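Local coordinates for Serine/threonine-protein kinase Tel1 (Chaetomium thermophilum, PDB 6SKY) that phosphorylates serine and threonine side chains of proteins with ATP and probably acts as a sensor of DNA damage that activates checkpoint signalling, at residues Gly2464-Trp2469 / Lys2650-Thr2655; His2518-Asp2523 / Ser2540-Asn2545; His2577-Glu2582 / Lys2593-Ile2598; Gln2607-Gly2612 / Ser2658-Phe2663. All blocks are in the same frame, centred on the assembly; numbering follows the deposited sequence.

In the fold
Along the chain, helix 2461-2472 comes first. Its partner in interaction 1, strand 2651-2655, comes about 180 residues later and closes the widest loop of the four. Two short contacts open and shut within that loop. Interaction 2 pairs the helices 2507-2522 and 2541-2552, and interaction 3 follows it as the hairpin of strands 2576-2585 and 2593-2599. Interaction 4 opens after interaction 3, at strand 2604-2611. It closes at strand 2658-2662, beyond the end of interaction 1, so interactions 1 and 4 cross. Interactions 1, 3 and 4 all reach one antiparallel sheet. Interaction 2 belongs to helices that pack against it: Leu-2520 touches Leu-2595, and Ala-2521 touches Val-2609.

Interaction 1: Gly2464-Trp2469 / Lys2650-Thr2655; sequences GMYHIW and KVLPLT
Helix 2461-2472 of the FAT region packs here against strand 2651-2655 of the kinase sheet. The axes of the two short segments run 30° apart and come within 8.7 Å. Tyr-2466 and Leu-2652 carry one half of the contact, and their side chains cross at about a right angle. The Tyr-2466 ring sits beside its own backbone N and anti to the carbonyl carbon (chi1 -83°). Leu-2652 CD2 lies over one face of this ring, 4.1 Å from the centroid, as a CH-pi contact offset toward the rim. The other methyl, Leu-2652 CD1, meets Tyr-2466 CB at 3.9 Å. An alanine at Leu-2652 would remove both methyls and would probably loosen the packing of the tyrosine ring on the strand. The strand is the outermost of the six-stranded sheet in this chain. Its one neighbour in the sheet is strand 2658-2662, and Leu-2652 is joined to it by backbone hydrogen bonding with Leu-2660. The second half of the contact is one turn further along the helix. Trp-2469 CG is anti to the backbone N (chi1 -169°), and this brings the six-membered ring to the strand. Leu-2654 O lies in the ring plane at the edge, 3.5 Å from Trp-2469 CZ3. Thr-2655 CG2 approaches the same CZ3 obliquely at 4.1 Å. Thr-2655 OG1 is hydrogen-bonded to Ser-2658 OG instead. No hydrogen bond links the two segments, but Thr-2470 OG1, just beyond Trp-2469, is shared between the carbonyl oxygens of Pro-2653 and Leu-2654 on the strand and Tyr-2466 O of its own helix.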
# COMPACT_ATOMS: atom_id res chain seq x y z
N GLY A 2464 42.75 20.24 -0.18
CA GLY A 2464 43.69 19.15 -0.32
C GLY A 2464 45.03 19.35 0.36
O GLY A 2464 45.73 18.39 0.67
N MET A 2465 45.40 20.60 0.62
CA MET A 2465 46.76 20.82 1.06
C MET A 2465 46.99 20.48 2.52
O MET A 2465 48.11 20.14 2.89
CB MET A 2465 47.19 22.24 0.76
CG MET A 2465 48.22 22.29 -0.34
SD MET A 2465 47.94 23.56 -1.55
CE MET A 2465 47.98 24.98 -0.49
N TYR A 2466 45.95 20.51 3.35
CA TYR A 2466 46.14 20.03 4.71
C TYR A 2466 46.29 18.52 4.76
O TYR A 2466 47.04 18.00 5.58
CB TYR A 2466 44.98 20.48 5.59
CG TYR A 2466 45.15 21.87 6.10
CD1 TYR A 2466 45.99 22.13 7.16
CD2 TYR A 2466 44.47 22.92 5.53
CE1 TYR A 2466 46.15 23.40 7.63
CE2 TYR A 2466 44.63 24.19 6.00
CZ TYR A 2466 45.46 24.43 7.05
OH TYR A 2466 45.62 25.70 7.52
N HIS A 2467 45.59 17.80 3.88
CA HIS A 2467 45.81 16.37 3.76
C HIS A 2467 47.23 16.07 3.32
O HIS A 2467 47.87 15.16 3.84
CB HIS A 2467 44.83 15.76 2.77
CG HIS A 2467 43.42 15.76 3.26
ND1 HIS A 2467 42.46 16.61 2.77
CD2 HIS A 2467 42.80 15.01 4.20
CE1 HIS A 2467 41.32 16.39 3.38
NE2 HIS A 2467 41.50 15.42 4.26
N ILE A 2468 47.74 16.84 2.36
CA ILE A 2468 49.12 16.63 1.92
C ILE A 2468 50.10 16.92 3.04
O ILE A 2468 51.05 16.16 3.27
CB ILE A 2468 49.41 17.47 0.67
CG1 ILE A 2468 48.54 17.00 -0.48
CG2 ILE A 2468 50.87 17.37 0.31
CD1 ILE A 2468 48.49 15.52 -0.63
N TRP A 2469 49.89 18.01 3.78
CA TRP A 2469 50.79 18.35 4.87
C TRP A 2469 50.79 17.26 5.93
O TRP A 2469 51.85 16.84 6.39
CB TRP A 2469 50.39 19.69 5.50
CG TRP A 2469 51.43 20.21 6.43
CD1 TRP A 2469 52.47 21.01 6.12
CD2 TRP A 2469 51.54 19.94 7.83
NE1 TRP A 2469 53.23 21.26 7.23
CE2 TRP A 2469 52.67 20.61 8.30
CE3 TRP A 2469 50.79 19.19 8.74
CZ2 TRP A 2469 53.07 20.57 9.62
CZ3 TRP A 2469 51.19 19.15 10.05
CH2 TRP A 2469 52.31 19.83 10.48
N LYS A 2650 33.79 21.33 12.14
CA LYS A 2650 34.97 21.04 11.35
C LYS A 2650 36.08 20.53 12.24
O LYS A 2650 36.50 21.22 13.16
CB LYS A 2650 35.43 22.27 10.58
CG LYS A 2650 36.72 22.05 9.85
CD LYS A 2650 36.58 22.42 8.41
CE LYS A 2650 37.92 22.39 7.74
NZ LYS A 2650 37.92 23.24 6.53
N VAL A 2651 36.54 19.32 11.97
CA VAL A 2651 37.70 18.75 12.63
C VAL A 2651 38.84 18.72 11.62
O VAL A 2651 38.64 18.33 10.47
CB VAL A 2651 37.42 17.33 13.17
CG1 VAL A 2651 38.48 16.93 14.14
CG2 VAL A 2651 36.07 17.28 13.81
N LEU A 2652 40.02 19.14 12.05
CA LEU A 2652 41.19 19.18 11.18
C LEU A 2652 42.35 18.52 11.90
O LEU A 2652 42.97 19.15 12.77
CB LEU A 2652 41.53 20.61 10.80
CG LEU A 2652 42.74 20.83 9.91
CD1 LEU A 2652 42.44 20.30 8.54
CD2 LEU A 2652 43.02 22.28 9.84
N PRO A 2653 42.65 17.26 11.60
CA PRO A 2653 43.80 16.61 12.24
C PRO A 2653 45.09 17.11 11.62
O PRO A 2653 45.25 17.08 10.40
CB PRO A 2653 43.58 15.12 11.94
CG PRO A 2653 42.19 15.03 11.44
CD PRO A 2653 41.89 16.31 10.79
N LEU A 2654 46.02 17.57 12.46
CA LEU A 2654 47.30 18.05 11.96
C LEU A 2654 48.31 16.92 11.92
O LEU A 2654 48.91 16.64 10.88
CB LEU A 2654 47.80 19.21 12.82
CG LEU A 2654 47.11 20.55 12.62
CD1 LEU A 2654 47.63 21.53 13.62
CD2 LEU A 2654 47.34 21.04 11.23
N THR A 2655 48.52 16.27 13.06
CA THR A 2655 49.40 15.12 13.14
C THR A 2655 48.66 13.99 13.82
O THR A 2655 47.46 14.12 14.08
CB THR A 2655 50.68 15.48 13.90
OG1 THR A 2655 50.33 16.22 15.08
CG2 THR A 2655 51.58 16.34 13.05

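Interaction 2: His2518-Asp2523 / Ser2540-Asn2545; sequences HALAMD and SPVGQN
The carboxylate of Asp-2523 is the flat group of this contact, and no aromatic ring takes part. Val-2542 CG2 sits over one face of it, almost straight above Asp-2523 CG at 3.9 Å. The two side chains slide past each other in opposite directions. This is helix-helix packing between the end of helix 2507-2522 and the first turn of helix 2541-2552. The link between the helices carries strand 2534-2536, an outermost strand of the kinase sheet in this chain.

Val-2542 is the centre of the contact, and its two methyls divide the work. CG1 is anti to the backbone N (chi1 -172°) and reaches the backbone of the first helix. It lies 3.6 Å from Leu-2520 CA. Ala-2519 also touches this methyl, through its carbonyl O and, more distantly, its CB. Leu-2520 continues past the valine toward the sheet, where it meets Lys-2593 and Leu-2595.

The polar end of the contact is looser. Ser-2540 holds the N-cap position of helix 2541-2552, and its OG is anti to its own backbone N. No hydrogen bond joins the two segments. The bonded partner of Asp-2523 OD2 is Tyr-2529 OH, from the connecting loop. The carboxylate is thus tied to the loop as well as packed on the valine. Ser-2540 OG stops 3.7 Å from Asp-2523 OD2.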
# COMPACT_ATOMS: atom_id res chain seq x y z
N HIS A 2518 50.90 23.24 15.41
CA HIS A 2518 51.27 22.00 16.06
C HIS A 2518 52.18 22.24 17.25
O HIS A 2518 52.04 21.60 18.30
CB HIS A 2518 51.94 21.08 15.05
CG HIS A 2518 52.48 19.82 15.64
ND1 HIS A 2518 53.77 19.39 15.41
CD2 HIS A 2518 51.91 18.90 16.44
CE1 HIS A 2518 53.97 18.26 16.05
NE2 HIS A 2518 52.86 17.93 16.69
N ALA A 2519 53.14 23.17 17.12
CA ALA A 2519 54.00 23.50 18.25
C ALA A 2519 53.19 24.04 19.41
O ALA A 2519 53.44 23.69 20.57
CB ALA A 2519 55.06 24.50 17.83
N LEU A 2520 52.20 24.89 19.13
CA LEU A 2520 51.34 25.40 20.19
C LEU A 2520 50.50 24.29 20.80
O LEU A 2520 50.27 24.29 22.02
CB LEU A 2520 50.45 26.51 19.65
CG LEU A 2520 49.48 27.14 20.63
CD1 LEU A 2520 50.21 28.07 21.56
CD2 LEU A 2520 48.41 27.87 19.88
N ALA A 2521 50.04 23.35 19.99
CA ALA A 2521 49.24 22.25 20.51
C ALA A 2521 50.05 21.39 21.48
O ALA A 2521 49.57 21.03 22.55
CB ALA A 2521 48.72 21.39 19.35
N MET A 2522 51.28 21.07 21.11
CA MET A 2522 52.07 20.15 21.91
C MET A 2522 52.58 20.77 23.21
O MET A 2522 52.98 20.03 24.11
CB MET A 2522 53.26 19.64 21.09
CG MET A 2522 52.89 18.69 19.97
SD MET A 2522 52.24 17.12 20.57
CE MET A 2522 50.49 17.38 20.35
N ASP A 2523 52.55 22.09 23.34
CA ASP A 2523 53.20 22.77 24.45
C ASP A 2523 52.29 22.77 25.67
O ASP A 2523 51.36 23.57 25.77
CB ASP A 2523 53.57 24.19 24.06
CG ASP A 2523 54.04 25.01 25.23
OD1 ASP A 2523 54.92 24.53 25.97
OD2 ASP A 2523 53.54 26.13 25.41
N SER A 2540 54.71 32.79 26.59
CA SER A 2540 55.53 31.65 26.24
C SER A 2540 56.29 31.95 24.95
O SER A 2540 55.85 32.76 24.14
CB SER A 2540 54.66 30.41 26.05
OG SER A 2540 55.43 29.23 26.02
N PRO A 2541 57.46 31.34 24.74
CA PRO A 2541 58.13 31.53 23.44
C PRO A 2541 57.31 30.95 22.30
O PRO A 2541 57.29 31.52 21.20
CB PRO A 2541 59.46 30.79 23.62
CG PRO A 2541 59.65 30.68 25.10
CD PRO A 2541 58.28 30.55 25.67
N VAL A 2542 56.63 29.83 22.55
CA VAL A 2542 55.74 29.25 21.56
C VAL A 2542 54.67 30.26 21.16
O VAL A 2542 54.35 30.40 19.98
CB VAL A 2542 55.12 27.96 22.10
CG1 VAL A 2542 54.35 27.26 21.02
CG2 VAL A 2542 56.20 27.05 22.64
N GLY A 2543 54.12 30.99 22.13
CA GLY A 2543 53.08 31.95 21.82
C GLY A 2543 53.56 33.08 20.92
O GLY A 2543 52.87 33.47 19.99
N GLN A 2544 54.76 33.60 21.19
CA GLN A 2544 55.24 34.72 20.39
C GLN A 2544 55.67 34.27 19.01
O GLN A 2544 55.42 34.97 18.01
CB GLN A 2544 56.37 35.44 21.11
CG GLN A 2544 56.79 36.72 20.42
CD GLN A 2544 55.60 37.59 20.05
OE1 GLN A 2544 55.33 37.83 18.88
NE2 GLN A 2544 54.88 38.06 21.06
N ASN A 2545 56.32 33.11 18.92
CA ASN A 2545 56.62 32.55 17.60
C ASN A 2545 55.35 32.32 16.81
O ASN A 2545 55.29 32.60 15.61
CB ASN A 2545 57.40 31.25 17.76
CG ASN A 2545 57.83 30.67 16.44
OD1 ASN A 2545 57.96 31.39 15.45
ND2 ASN A 2545 58.06 29.36 16.41

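Interaction 3: His2577-Glu2582 / Lys2593-Ile2598; sequences HKFAPE and KILTAI
Ile-2598 O is held by two backbone N-H groups from the facing strand. Lys-2578 N gives the straighter bond, 3.0 Å from Ile-2598 O with an angle of 164° at the hydrogen. His-2577 N approaches on a lone pair, but its bond is more bent, at 133°. Two residues facing one make this a classic beta bulge, in the antiparallel hairpin of strands 2576-2585 and 2593-2599. Ile-2598 N returns a bond to Lys-2578 O, and beyond the non-hydrogen-bonded pair of Phe-2579 and Ala-2597, Ala-2580 N bonds to Thr-2596 O at 3.2 Å.

Phe-2579 and Ala-2597 share one face of the sheet. Ala-2597 CB lies over the phenylalanine ring, 4.2 Å from its centroid, as a CH-pi contact. Leu-2595 CD2 comes in obliquely to Phe-2579 CE1 at 3.6 Å. The ring also meets Phe-2546 edge-to-face and touches Leu-2547 and Met-2550 of helix 2541-2552. An alanine at Phe-2579 would lose these contacts and would probably weaken the packing of the hairpin on that helix. On the opposite face from Phe-2579, the Ile-2598 side chain reaches over to Ala-2580, with Ile-2598 CD1 4.0 Å from Ala-2580 CB.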
# COMPACT_ATOMS: atom_id res chain seq x y z
N HIS A 2577 42.93 37.91 10.16
CA HIS A 2577 43.47 39.25 10.31
C HIS A 2577 44.40 39.32 11.51
O HIS A 2577 45.58 39.67 11.38
CB HIS A 2577 42.33 40.26 10.45
CG HIS A 2577 42.79 41.67 10.63
ND1 HIS A 2577 42.98 42.23 11.87
CD2 HIS A 2577 43.09 42.63 9.72
CE1 HIS A 2577 43.38 43.48 11.72
NE2 HIS A 2577 43.45 43.75 10.43
N LYS A 2578 43.90 38.97 12.69
CA LYS A 2578 44.72 38.98 13.88
C LYS A 2578 44.18 37.95 14.86
O LYS A 2578 43.19 37.27 14.58
CB LYS A 2578 44.77 40.37 14.52
CG LYS A 2578 43.43 40.84 15.04
CD LYS A 2578 43.54 42.20 15.69
CE LYS A 2578 42.19 42.66 16.20
NZ LYS A 2578 42.22 44.04 16.74
N PHE A 2579 44.82 37.83 16.01
CA PHE A 2579 44.36 36.96 17.07
C PHE A 2579 43.99 37.80 18.28
O PHE A 2579 44.66 38.78 18.60
CB PHE A 2579 45.43 35.95 17.46
CG PHE A 2579 45.39 34.70 16.66
CD1 PHE A 2579 44.88 33.54 17.19
CD2 PHE A 2579 45.84 34.68 15.36
CE1 PHE A 2579 44.83 32.39 16.44
CE2 PHE A 2579 45.79 33.54 14.61
CZ PHE A 2579 45.29 32.40 15.15
N ALA A 2580 42.91 37.42 18.95
CA ALA A 2580 42.61 38.01 20.24
C ALA A 2580 43.78 37.78 21.18
O ALA A 2580 44.45 36.75 21.11
CB ALA A 2580 41.33 37.41 20.82
N PRO A 2581 44.07 38.74 22.06
CA PRO A 2581 45.31 38.66 22.85
C PRO A 2581 45.35 37.49 23.81
O PRO A 2581 46.45 37.02 24.13
CB PRO A 2581 45.33 40.00 23.59
CG PRO A 2581 44.49 40.90 22.76
CD PRO A 2581 43.40 40.04 22.23
N GLU A 2582 44.21 37.00 24.27
CA GLU A 2582 44.19 35.95 25.29
C GLU A 2582 43.63 34.65 24.73
O GLU A 2582 43.02 34.61 23.66
CB GLU A 2582 43.36 36.39 26.50
CG GLU A 2582 44.01 37.48 27.32
CD GLU A 2582 43.27 37.77 28.61
OE1 GLU A 2582 42.03 37.64 28.62
OE2 GLU A 2582 43.93 38.12 29.61
N LYS A 2593 43.66 24.43 24.55
CA LYS A 2593 43.56 25.88 24.59
C LYS A 2593 42.59 26.37 23.53
O LYS A 2593 42.55 25.86 22.41
CB LYS A 2593 44.93 26.52 24.40
CG LYS A 2593 45.85 25.78 23.49
CD LYS A 2593 47.28 26.21 23.73
CE LYS A 2593 47.78 25.74 25.07
NZ LYS A 2593 48.00 24.28 25.08
N ILE A 2594 41.80 27.37 23.89
CA ILE A 2594 40.76 27.90 23.03
C ILE A 2594 41.24 29.25 22.51
O ILE A 2594 41.16 30.26 23.21
CB ILE A 2594 39.42 28.02 23.75
CG1 ILE A 2594 38.93 26.65 24.22
CG2 ILE A 2594 38.38 28.60 22.84
CD1 ILE A 2594 39.28 26.31 25.62
N LEU A 2595 41.73 29.27 21.29
CA LEU A 2595 42.15 30.50 20.64
C LEU A 2595 40.97 31.16 19.96
O LEU A 2595 39.97 30.53 19.64
CB LEU A 2595 43.23 30.22 19.61
CG LEU A 2595 44.69 30.20 20.02
CD1 LEU A 2595 44.94 29.24 21.15
CD2 LEU A 2595 45.50 29.82 18.82
N THR A 2596 41.10 32.46 19.74
CA THR A 2596 40.14 33.22 18.96
C THR A 2596 40.88 33.96 17.86
O THR A 2596 41.94 34.53 18.11
CB THR A 2596 39.36 34.21 19.82
OG1 THR A 2596 38.89 33.56 21.00
CG2 THR A 2596 38.17 34.75 19.06
N ALA A 2597 40.34 33.93 16.65
CA ALA A 2597 40.95 34.60 15.52
C ALA A 2597 39.95 35.59 14.96
O ALA A 2597 38.80 35.23 14.70
CB ALA A 2597 41.37 33.60 14.45
N ILE A 2598 40.37 36.83 14.79
CA ILE A 2598 39.53 37.85 14.17
C ILE A 2598 39.90 37.88 12.70
O ILE A 2598 41.06 38.11 12.34
CB ILE A 2598 39.72 39.22 14.83
CG1 ILE A 2598 39.10 39.24 16.22
CG2 ILE A 2598 39.08 40.29 13.98
CD1 ILE A 2598 40.01 38.77 17.31

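Interaction 4: Gln2607-Gly2612 / Ser2658-Phe2663; sequences QLVKGG and SGLIEF. With AGS (phosphothiophosphoric acid-adenylate ester), chain C.
Backbone hydrogen bonds join strands 2604-2611 and 2658-2662 as antiparallel neighbours. Leu-2608 and Ile-2661 exchange two bonds, each 2.9 Å between Leu-2608 N and Ile-2661 O and between Ile-2661 N and Leu-2608 O. Lys-2610 and Gly-2659 exchange another two. All four lie in the planes of their carbonyls.

The apolar contacts fall on both faces of the sheet. Val-2609 and Leu-2660 lie side by side on one, with Val-2609 CG2 3.9 Å from Leu-2660 CD2. Ala-2521 of helix 2507-2522 touches this valine. On the other face, Leu-2608 CD1 lies 3.4 Å from Phe-2663 CD1, at the edge of the ring. The lysine chain, extended beyond CG, crosses Ile-2661 obliquely, and Lys-2610 CD touches Ile-2661 CD1 at 3.6 Å.

The nucleotide analogue AGS supplies the third group. Its adenine N6 gives a hydrogen bond of 2.8 Å to Glu-2662 O. One face of the Phe-2663 ring is covered by the adenine, with AGS C2 3.6 Å above the ring centre. Leu-2608 CD1 and Ile-2661 CG2 both approach N6. Lys-2610 NZ makes a weak bond, 3.5 Å long, to the alpha-phosphate oxygen O2A. At this distance the lysine charge would probably offset part of the phosphate charge. The magnesium ion and the side chain of Asp-2779 are each about 5 Å from the lysine side chain.

Val-2664 N also bonds to AGS. Adenine held by backbone atoms at the end of a strand, with a lysine from the facing strand at the phosphate, is the ATP site of the PI3/PI4-kinase family.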
# COMPACT_ATOMS: atom_id res chain seq x y z
N GLN A 2607 38.68 28.36 18.22
CA GLN A 2607 39.30 27.10 17.87
C GLN A 2607 39.79 26.41 19.13
O GLN A 2607 40.37 27.06 20.00
CB GLN A 2607 40.50 27.30 16.94
CG GLN A 2607 40.17 27.95 15.64
CD GLN A 2607 41.35 28.64 15.05
OE1 GLN A 2607 42.41 28.66 15.64
NE2 GLN A 2607 41.17 29.22 13.88
N LEU A 2608 39.56 25.11 19.22
CA LEU A 2608 40.28 24.29 20.18
C LEU A 2608 41.55 23.81 19.50
O LEU A 2608 41.49 23.23 18.41
CB LEU A 2608 39.46 23.09 20.63
CG LEU A 2608 38.21 23.24 21.48
CD1 LEU A 2608 37.02 23.06 20.62
CD2 LEU A 2608 38.23 22.20 22.55
N VAL A 2609 42.69 24.07 20.12
CA VAL A 2609 43.96 23.53 19.67
C VAL A 2609 44.23 22.34 20.57
O VAL A 2609 44.69 22.49 21.69
CB VAL A 2609 45.07 24.58 19.73
CG1 VAL A 2609 46.31 24.04 19.09
CG2 VAL A 2609 44.65 25.83 19.02
N LYS A 2610 43.91 21.15 20.08
CA LYS A 2610 43.90 19.96 20.90
C LYS A 2610 45.20 19.20 20.71
O LYS A 2610 45.55 18.85 19.58
CB LYS A 2610 42.70 19.07 20.55
CG LYS A 2610 41.98 18.53 21.75
CD LYS A 2610 40.69 17.88 21.32
CE LYS A 2610 39.80 17.59 22.50
NZ LYS A 2610 38.48 17.04 22.06
N GLY A 2611 45.90 18.96 21.81
CA GLY A 2611 47.09 18.14 21.80
C GLY A 2611 46.90 16.93 22.70
O GLY A 2611 45.91 16.82 23.43
N GLY A 2612 47.85 16.03 22.63
CA GLY A 2612 47.75 14.81 23.41
C GLY A 2612 47.96 13.59 22.55
O GLY A 2612 48.66 13.66 21.53
N SER A 2658 47.56 15.74 17.32
CA SER A 2658 47.13 17.12 17.48
C SER A 2658 46.12 17.46 16.40
O SER A 2658 46.10 16.87 15.32
CB SER A 2658 48.31 18.09 17.43
OG SER A 2658 48.98 18.01 16.19
N GLY A 2659 45.30 18.46 16.70
CA GLY A 2659 44.33 18.90 15.72
C GLY A 2659 43.74 20.24 16.09
O GLY A 2659 43.98 20.77 17.18
N LEU A 2660 42.99 20.79 15.15
CA LEU A 2660 42.20 21.99 15.36
C LEU A 2660 40.74 21.62 15.24
O LEU A 2660 40.32 21.07 14.22
CB LEU A 2660 42.55 23.06 14.34
CG LEU A 2660 44.01 23.46 14.24
CD1 LEU A 2660 44.15 24.49 13.17
CD2 LEU A 2660 44.46 24.01 15.56
N ILE A 2661 39.96 21.93 16.26
CA ILE A 2661 38.53 21.68 16.25
C ILE A 2661 37.81 23.02 16.24
O ILE A 2661 38.20 23.95 16.95
CB ILE A 2661 38.11 20.82 17.44
CG1 ILE A 2661 38.94 19.56 17.48
CG2 ILE A 2661 36.69 20.44 17.31
CD1 ILE A 2661 38.52 18.62 18.54
N GLU A 2662 36.78 23.11 15.42
CA GLU A 2662 35.99 24.33 15.35
C GLU A 2662 35.16 24.47 16.61
O GLU A 2662 34.39 23.57 16.95
CB GLU A 2662 35.10 24.30 14.13
CG GLU A 2662 34.26 25.52 13.95
CD GLU A 2662 33.16 25.32 12.95
OE1 GLU A 2662 32.04 24.98 13.36
OE2 GLU A 2662 33.41 25.49 11.74
N PHE A 2663 35.32 25.58 17.31
CA PHE A 2663 34.53 25.85 18.51
C PHE A 2663 33.20 26.42 18.06
O PHE A 2663 33.15 27.53 17.53
CB PHE A 2663 35.28 26.81 19.42
CG PHE A 2663 34.86 26.75 20.84
CD1 PHE A 2663 35.43 25.84 21.69
CD2 PHE A 2663 33.91 27.61 21.33
CE1 PHE A 2663 35.05 25.79 23.01
CE2 PHE A 2663 33.52 27.56 22.63
CZ PHE A 2663 34.09 26.65 23.47
PG AGS C . 36.07 14.39 28.94
S1G AGS C . 34.28 13.83 29.50
O2G AGS C . 36.36 13.90 27.50
O3G AGS C . 37.12 13.79 29.91
PB AGS C . 35.51 16.79 27.84
O1B AGS C . 34.36 16.06 27.28
O2B AGS C . 35.19 18.12 28.50
O3B AGS C . 36.20 15.93 28.97
PA AGS C . 37.00 18.55 26.37
O1A AGS C . 38.23 18.89 27.09
O2A AGS C . 37.11 18.64 24.85
O3A AGS C . 36.54 17.08 26.69
O5' AGS C . 35.88 19.49 26.90
C5' AGS C . 36.00 20.90 26.67
C4' AGS C . 34.68 21.58 26.96
O4' AGS C . 34.27 22.31 25.79
C3' AGS C . 33.52 20.65 27.29
O3' AGS C . 32.60 21.27 28.17
C2' AGS C . 32.90 20.38 25.92
O2' AGS C . 31.51 20.15 26.03
C1' AGS C . 33.16 21.69 25.17
N9 AGS C . 33.48 21.50 23.77
C8 AGS C . 34.22 20.50 23.22
N7 AGS C . 34.35 20.57 21.92
C5 AGS C . 33.64 21.71 21.59
C6 AGS C . 33.39 22.35 20.36
N6 AGS C . 33.84 21.91 19.19
N1 AGS C . 32.64 23.47 20.38
C2 AGS C . 32.18 23.92 21.55
N3 AGS C . 32.35 23.41 22.77
C4 AGS C . 33.10 22.30 22.72